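PDB 5NDX: glycosyl hydrolase from Rhizobium leguminosarum bv. trifolii, which probably hydrolyses O-glycosyl bonds as a family 39 glycoside hydrolase, the bacterial orthologue of human alpha-L-iduronidase. Local coordinates for residues 20-32 with 306-318. The protein carries 2 engineered substitutions. Residues are numbered along the deposited sequence; the frame is centred on the assembly and turned at random.
Sequences RFWRGTGFSPAEL and NFTFLSSDHAFIG. Unlike the reference sequence in segment 306-318: S312 (reference Asn). With 8U8 ((2~{R},3~{S},4~{S},5~{R},6~{S})-6-(4-methyl-2-oxidanylidene-chromen-7-yl)oxy-3,4,5-tris(oxidanyl)oxane-2-carboxylic acid), chain N; 8U8 ((2~{R},3~{S},4~{S},5~{R},6~{S})-6-(4-methyl-2-oxidanylidene-chromen-7-yl)oxy-3,4,5-tris(oxidanyl)oxane-2-carboxylic acid), chain M; SO4 (sulfate ion), chain B.
The seam that closes the (beta/alpha)8 barrel runs here, where the first strand, in 20-32, meets the eighth, in 306-318. The segments run alongside in parallel: L310 N bonds to F21 O (2.9 Å), and the loop after 307-310 continues the pairing, S312 N (weakly, to G24 O) and A315 N (to G26 O) reaching strand 24-27. Water 1 bridges W22 O, L310 O and the hydroxyl of S312, substituted here for the reference asparagine. At the start of the seam F307 and F21 form an offset edge-to-face pair, the edge of F307 toward the face of F21, planes at 89°; helix 282-300 packs against both rings. F309, its CG anti to the backbone N (chi1 -171°), sends its ring back to the first segment: CD1 lies 3.3 Å from F21 O and CZ 3.8 Å from G24 CA, where a side chain on G24 would clash. Over one face of the F309 ring lies the coumarin of one 8U8, C8 being 3.5 Å from CD1, while R23 NH1 reaches that ligand's O4 and a sulfate. Cutting F309 back to an alanine is likely to leave the coumarin without the ring face it lies against and to open a gap beside G24. Further along, T25 OG1 and H314 ND1 share a 2.7 Å hydrogen bond at the imidazole edge. F316 lays its face under F27 CA, a CH-pi contact 14° off the ring normal, and W272 also stacks with F316. D313 OD2 takes a hydrogen bond from O5 of a second 8U8. D313, about 8 Å by side chain from Q146, the changed residue predicted as proton donor, and F316 lie past the strands' C-terminal ends, consistent with the catalytic pocket of a TIM-barrel glycosidase.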
loop_
_atom_site.group_PDB
_atom_site.type_symbol
_atom_site.label_atom_id
_atom_site.label_comp_id
_atom_site.label_asym_id
_atom_site.label_seq_id
_atom_site.Cartn_x
_atom_site.Cartn_y
_atom_site.Cartn_z
ATOM N N ARG A 20 -5.002 -10.536 3.821
ATOM C CA ARG A 20 -4.715 -9.335 3.033
ATOM C C ARG A 20 -3.216 -9.262 2.940
ATOM O O ARG A 20 -2.554 -8.660 3.770
ATOM C CB ARG A 20 -5.336 -8.082 3.675
ATOM C CG ARG A 20 -6.873 -8.223 3.851
ATOM C CD ARG A 20 -7.509 -7.091 4.660
ATOM N NE ARG A 20 -6.813 -7.048 5.923
ATOM C CZ ARG A 20 -6.436 -5.977 6.582
ATOM N NH1 ARG A 20 -6.744 -4.732 6.200
ATOM N NH2 ARG A 20 -5.696 -6.184 7.631
ATOM N N PHE A 21 -2.673 -9.896 1.899
ATOM C CA PHE A 21 -1.263 -10.154 1.788
ATOM C C PHE A 21 -0.433 -9.081 1.040
ATOM O O PHE A 21 0.744 -9.306 0.758
ATOM C CB PHE A 21 -1.069 -11.546 1.141
ATOM C CG PHE A 21 -1.642 -11.669 -0.264
ATOM C CD1 PHE A 21 -0.956 -11.179 -1.358
ATOM C CD2 PHE A 21 -2.880 -12.245 -0.473
ATOM C CE1 PHE A 21 -1.507 -11.264 -2.641
ATOM C CE2 PHE A 21 -3.452 -12.337 -1.751
ATOM C CZ PHE A 21 -2.758 -11.864 -2.824
ATOM N N TRP A 22 -1.043 -7.945 0.713
ATOM C CA TRP A 22 -0.509 -6.929 -0.182
ATOM C C TRP A 22 -0.272 -5.612 0.546
ATOM O O TRP A 22 -0.206 -4.554 -0.105
ATOM C CB TRP A 22 -1.503 -6.638 -1.325
ATOM C CG TRP A 22 -2.859 -6.262 -0.756
ATOM C CD1 TRP A 22 -3.252 -5.040 -0.258
ATOM C CD2 TRP A 22 -3.952 -7.145 -0.564
ATOM N NE1 TRP A 22 -4.544 -5.117 0.172
ATOM C CE2 TRP A 22 -4.987 -6.405 0.025
ATOM C CE3 TRP A 22 -4.166 -8.496 -0.864
ATOM C CZ2 TRP A 22 -6.231 -6.970 0.332
ATOM C CZ3 TRP A 22 -5.390 -9.061 -0.560
ATOM C CH2 TRP A 22 -6.422 -8.287 0.011
ATOM N N ARG A 23 -0.116 -5.651 1.865
ATOM C CA ARG A 23 -0.238 -4.423 2.672
ATOM C C ARG A 23 1.128 -3.776 2.869
ATOM O O ARG A 23 1.662 -3.659 3.973
ATOM C CB ARG A 23 -0.972 -4.672 3.977
ATOM C CG ARG A 23 -2.471 -4.972 3.827
ATOM C CD ARG A 23 -3.020 -6.058 4.767
ATOM N NE ARG A 23 -2.766 -5.698 5.993
ATOM C CZ ARG A 23 -2.340 -6.310 7.072
ATOM N NH1 ARG A 23 -2.223 -7.613 7.356
ATOM N NH2 ARG A 23 -2.196 -5.400 8.006
ATOM N N GLY A 24 1.680 -3.334 1.762
ATOM C CA GLY A 24 3.022 -2.769 1.728
ATOM C C GLY A 24 3.238 -1.901 0.537
ATOM O O GLY A 24 2.647 -2.120 -0.530
ATOM N N THR A 25 4.087 -0.908 0.697
ATOM C CA THR A 25 4.556 -0.120 -0.422
ATOM C C THR A 25 6.028 0.224 -0.153
ATOM O O THR A 25 6.636 -0.231 0.823
ATOM C CB THR A 25 3.661 1.149 -0.695
ATOM O OG1 THR A 25 4.139 1.864 -1.851
ATOM C CG2 THR A 25 3.681 2.109 0.453
ATOM N N GLY A 26 6.602 0.993 -1.039
ATOM C CA GLY A 26 7.981 1.320 -0.925
ATOM C C GLY A 26 8.390 2.436 -1.859
ATOM O O GLY A 26 7.601 2.898 -2.701
ATOM N N PHE A 27 9.623 2.896 -1.648
ATOM C CA PHE A 27 10.240 3.959 -2.441
ATOM C C PHE A 27 11.757 4.005 -2.167
ATOM O O PHE A 27 12.285 3.228 -1.355
ATOM C CB PHE A 27 9.601 5.324 -2.180
ATOM C CG PHE A 27 9.726 5.797 -0.759
ATOM C CD1 PHE A 27 10.857 6.476 -0.327
ATOM C CD2 PHE A 27 8.726 5.557 0.138
ATOM C CE1 PHE A 27 10.981 6.892 0.979
ATOM C CE2 PHE A 27 8.826 5.996 1.448
ATOM C CZ PHE A 27 9.975 6.654 1.866
ATOM N N SER A 28 12.421 4.897 -2.909
ATOM C CA SER A 28 13.837 5.141 -2.832
ATOM C C SER A 28 14.044 6.633 -3.141
ATOM O O SER A 28 13.286 7.184 -3.929
ATOM C CB SER A 28 14.569 4.287 -3.856
ATOM O OG SER A 28 15.930 4.321 -3.548
ATOM N N PRO A 29 15.019 7.310 -2.531
ATOM C CA PRO A 29 15.875 6.811 -1.469
ATOM C C PRO A 29 15.352 7.190 -0.097
ATOM O O PRO A 29 14.382 7.964 0.045
ATOM C CB PRO A 29 17.202 7.561 -1.738
ATOM C CG PRO A 29 16.723 8.929 -2.105
ATOM C CD PRO A 29 15.506 8.627 -3.012
ATOM N N ALA A 30 16.052 6.681 0.908
ATOM C CA ALA A 30 15.667 6.824 2.309
ATOM C C ALA A 30 15.585 8.263 2.779
ATOM O O ALA A 30 14.791 8.578 3.669
ATOM C CB ALA A 30 16.630 6.041 3.188
ATOM N N GLU A 31 16.370 9.135 2.164
ATOM C CA GLU A 31 16.366 10.561 2.508
ATOM C C GLU A 31 14.996 11.205 2.351
ATOM O O GLU A 31 14.705 12.178 3.057
ATOM C CB GLU A 31 17.369 11.351 1.636
ATOM C CG GLU A 31 18.824 11.164 2.024
ATOM C CD GLU A 31 19.465 9.882 1.490
ATOM O OE1 GLU A 31 18.800 9.108 0.754
ATOM O OE2 GLU A 31 20.660 9.641 1.821
ATOM N N LEU A 32 14.140 10.689 1.458
ATOM C CA LEU A 32 12.767 11.232 1.358
ATOM C C LEU A 32 12.033 11.153 2.644
ATOM O O LEU A 32 11.174 11.999 2.891
ATOM C CB LEU A 32 11.941 10.553 0.258
ATOM C CG LEU A 32 12.456 10.743 -1.151
ATOM C CD1 LEU A 32 11.514 10.018 -2.096
ATOM C CD2 LEU A 32 12.595 12.215 -1.504
ATOM N N ASN A 306 3.659 -21.259 -0.692
ATOM C CA ASN A 306 3.343 -20.537 0.536
ATOM C C ASN A 306 3.468 -19.010 0.281
ATOM O O ASN A 306 4.278 -18.318 0.899
ATOM C CB ASN A 306 4.307 -21.028 1.642
ATOM C CG ASN A 306 3.956 -20.538 3.017
ATOM O OD1 ASN A 306 2.900 -19.966 3.232
ATOM N ND2 ASN A 306 4.836 -20.799 3.971
ATOM N N PHE A 307 2.631 -18.471 -0.603
ATOM C CA PHE A 307 2.789 -17.072 -1.021
ATOM C C PHE A 307 2.296 -16.184 0.116
ATOM O O PHE A 307 1.181 -16.316 0.538
ATOM C CB PHE A 307 2.060 -16.744 -2.319
ATOM C CG PHE A 307 2.431 -15.403 -2.856
ATOM C CD1 PHE A 307 3.563 -15.243 -3.654
ATOM C CD2 PHE A 307 1.692 -14.284 -2.508
ATOM C CE1 PHE A 307 3.928 -13.981 -4.092
ATOM C CE2 PHE A 307 2.033 -13.027 -2.969
ATOM C CZ PHE A 307 3.163 -12.882 -3.761
ATOM N N THR A 308 3.133 -15.282 0.601
ATOM C CA THR A 308 2.879 -14.593 1.860
ATOM C C THR A 308 2.756 -13.068 1.811
ATOM O O THR A 308 2.069 -12.489 2.681
ATOM C CB THR A 308 4.000 -15.007 2.863
ATOM O OG1 THR A 308 3.901 -16.423 3.077
ATOM C CG2 THR A 308 3.861 -14.336 4.203
ATOM N N PHE A 309 3.475 -12.404 0.910
ATOM C CA PHE A 309 3.448 -10.957 0.853
ATOM C C PHE A 309 3.748 -10.458 -0.561
ATOM O O PHE A 309 4.570 -11.013 -1.264
ATOM C CB PHE A 309 4.448 -10.410 1.847
ATOM C CG PHE A 309 4.408 -8.936 2.058
ATOM C CD1 PHE A 309 3.287 -8.330 2.536
ATOM C CD2 PHE A 309 5.542 -8.184 1.892
ATOM C CE1 PHE A 309 3.258 -6.977 2.803
ATOM C CE2 PHE A 309 5.543 -6.823 2.146
ATOM C CZ PHE A 309 4.376 -6.210 2.580
ATOM N N LEU A 310 3.026 -9.428 -0.949
ATOM C CA LEU A 310 3.170 -8.781 -2.255
ATOM C C LEU A 310 3.244 -7.299 -1.944
ATOM O O LEU A 310 2.309 -6.737 -1.368
ATOM C CB LEU A 310 1.981 -9.129 -3.117
ATOM C CG LEU A 310 1.928 -8.555 -4.522
ATOM C CD1 LEU A 310 1.014 -9.435 -5.330
ATOM C CD2 LEU A 310 1.423 -7.127 -4.540
ATOM N N SER A 311 4.376 -6.673 -2.218
ATOM C CA SER A 311 4.528 -5.243 -1.942
ATOM C C SER A 311 4.563 -4.507 -3.282
ATOM O O SER A 311 5.270 -4.904 -4.191
ATOM C CB SER A 311 5.805 -5.007 -1.146
ATOM O OG SER A 311 6.009 -3.660 -0.758
ATOM N N SER A 312 3.829 -3.426 -3.356
ATOM C CA SER A 312 3.889 -2.469 -4.436
ATOM C C SER A 312 5.067 -1.529 -4.202
ATOM O O SER A 312 5.599 -1.473 -3.117
ATOM C CB SER A 312 2.566 -1.709 -4.480
ATOM O OG SER A 312 1.571 -2.609 -4.882
ATOM N N ASP A 313 5.567 -0.888 -5.222
ATOM C CA ASP A 313 6.684 0.036 -5.044
ATOM C C ASP A 313 6.314 1.394 -5.628
ATOM O O ASP A 313 6.903 1.867 -6.589
ATOM C CB ASP A 313 7.901 -0.586 -5.676
ATOM C CG ASP A 313 9.162 0.056 -5.219
ATOM O OD1 ASP A 313 9.375 0.140 -3.992
ATOM O OD2 ASP A 313 9.930 0.454 -6.098
ATOM N N HIS A 314 5.263 1.975 -5.053
ATOM C CA HIS A 314 4.533 3.075 -5.650
ATOM C C HIS A 314 4.371 4.290 -4.768
ATOM O O HIS A 314 3.490 5.129 -5.026
ATOM C CB HIS A 314 3.210 2.610 -6.256
ATOM C CG HIS A 314 2.156 2.122 -5.291
ATOM N ND1 HIS A 314 2.337 1.956 -3.926
ATOM C CD2 HIS A 314 0.880 1.763 -5.538
ATOM C CE1 HIS A 314 1.219 1.518 -3.385
ATOM N NE2 HIS A 314 0.314 1.407 -4.340
ATOM N N ALA A 315 5.242 4.405 -3.756
ATOM C CA ALA A 315 5.216 5.571 -2.867
ATOM C C ALA A 315 6.258 6.621 -3.206
ATOM O O ALA A 315 6.548 7.484 -2.394
ATOM C CB ALA A 315 5.294 5.131 -1.396
ATOM N N PHE A 316 6.834 6.533 -4.400
ATOM C CA PHE A 316 7.724 7.554 -4.964
ATOM C C PHE A 316 6.913 8.823 -5.067
ATOM O O PHE A 316 5.655 8.778 -5.057
ATOM C CB PHE A 316 8.241 7.172 -6.356
ATOM C CG PHE A 316 9.177 6.019 -6.347
ATOM C CD1 PHE A 316 10.525 6.219 -6.151
ATOM C CD2 PHE A 316 8.708 4.701 -6.526
ATOM C CE1 PHE A 316 11.405 5.139 -6.122
ATOM C CE2 PHE A 316 9.598 3.621 -6.508
ATOM C CZ PHE A 316 10.940 3.833 -6.295
ATOM N N ILE A 317 7.620 9.955 -5.073
ATOM C CA ILE A 317 6.995 11.281 -5.193
ATOM C C ILE A 317 7.088 11.735 -6.648
ATOM O O ILE A 317 8.142 11.666 -7.191
ATOM C CB ILE A 317 7.711 12.325 -4.290
ATOM C CG1 ILE A 317 7.637 11.868 -2.844
ATOM C CG2 ILE A 317 7.060 13.682 -4.440
ATOM C CD1 ILE A 317 8.211 12.837 -1.841
ATOM N N GLY A 318 5.979 12.178 -7.253
ATOM C CA GLY A 318 5.964 12.610 -8.644
ATOM C C GLY A 318 4.570 12.935 -9.142
ATOM O O GLY A 318 3.661 13.219 -8.362
HETATM C C15 8U8 N . 8.658 -10.319 4.271
HETATM C C13 8U8 N . 7.714 -11.163 4.861
HETATM C C14 8U8 N . 8.029 -12.493 5.110
HETATM C C16 8U8 N . 7.121 -13.312 5.767
HETATM O O9 8U8 N . 7.392 -14.495 5.930
HETATM O O8 8U8 N . 5.889 -12.845 6.104
HETATM C C11 8U8 N . 5.584 -11.544 5.916
HETATM C C10 8U8 N . 4.355 -11.150 6.384
HETATM C C12 8U8 N . 6.472 -10.682 5.289
HETATM C C7 8U8 N . 6.081 -9.350 5.149
HETATM C C8 8U8 N . 4.833 -8.949 5.613
HETATM C C9 8U8 N . 3.960 -9.837 6.244
HETATM O O2 8U8 N . 2.747 -9.384 6.699
HETATM C C5 8U8 N . 2.055 -10.141 7.727
HETATM O O1 8U8 N . 1.310 -11.082 6.935
HETATM C C1 8U8 N . 0.364 -11.944 7.607
HETATM C C6 8U8 N . 1.080 -12.923 8.603
HETATM O O7 8U8 N . 2.275 -13.219 8.404
HETATM O O6 8U8 N . 0.421 -13.301 9.583
HETATM C C2 8U8 N . -0.624 -11.019 8.313
HETATM O O5 8U8 N . -1.669 -11.762 9.015
HETATM C C3 8U8 N . 0.129 -10.085 9.288
HETATM O O4 8U8 N . -0.810 -9.201 9.842
HETATM C C4 8U8 N . 1.159 -9.254 8.520
HETATM O O3 8U8 N . 1.952 -8.454 9.400
HETATM C C15 8U8 M . 18.796 -2.057 -13.865
HETATM C C13 8U8 M . 17.844 -3.087 -13.696
HETATM C C14 8U8 M . 18.024 -4.285 -14.393
HETATM C C16 8U8 M . 17.127 -5.343 -14.224
HETATM O O9 8U8 M . 17.333 -6.353 -14.895
HETATM O O8 8U8 M . 16.037 -5.230 -13.384
HETATM C C11 8U8 M . 15.893 -4.115 -12.596
HETATM C C10 8U8 M . 14.860 -4.083 -11.654
HETATM C C12 8U8 M . 16.789 -3.022 -12.754
HETATM C C7 8U8 M . 16.620 -1.914 -11.902
HETATM C C8 8U8 M . 15.589 -1.889 -10.957
HETATM C C9 8U8 M . 14.693 -2.964 -10.831
HETATM O O2 8U8 M . 13.682 -3.000 -9.890
HETATM C C5 8U8 M . 13.042 -1.800 -9.306
HETATM O O1 8U8 M . 12.692 -0.901 -10.370
HETATM C C1 8U8 M . 12.394 0.403 -10.050
HETATM C C6 8U8 M . 11.316 0.688 -10.929
HETATM O O7 8U8 M . 11.168 1.865 -11.236
HETATM O O6 8U8 M . 10.629 -0.260 -11.267
HETATM C C2 8U8 M . 11.839 0.670 -8.617
HETATM O O5 8U8 M . 10.454 0.269 -8.572
HETATM C C3 8U8 M . 12.701 -0.011 -7.466
HETATM O O4 8U8 M . 13.325 0.966 -6.707
HETATM C C4 8U8 M . 13.750 -1.013 -8.045
HETATM O O3 8U8 M . 14.260 -1.847 -6.926
HETATM S S SO4 B . -4.590 -10.107 7.406
HETATM O O1 SO4 B . -5.612 -10.982 6.804
HETATM O O2 SO4 B . -5.239 -8.880 7.940
HETATM O O3 SO4 B . -3.471 -9.805 6.478
HETATM O O4 SO4 B . -3.993 -10.843 8.553
HETATM O O HOH W 1 0.900 -4.150 -2.478
HETATM O O HOH W 2 6.515 -3.202 1.825
#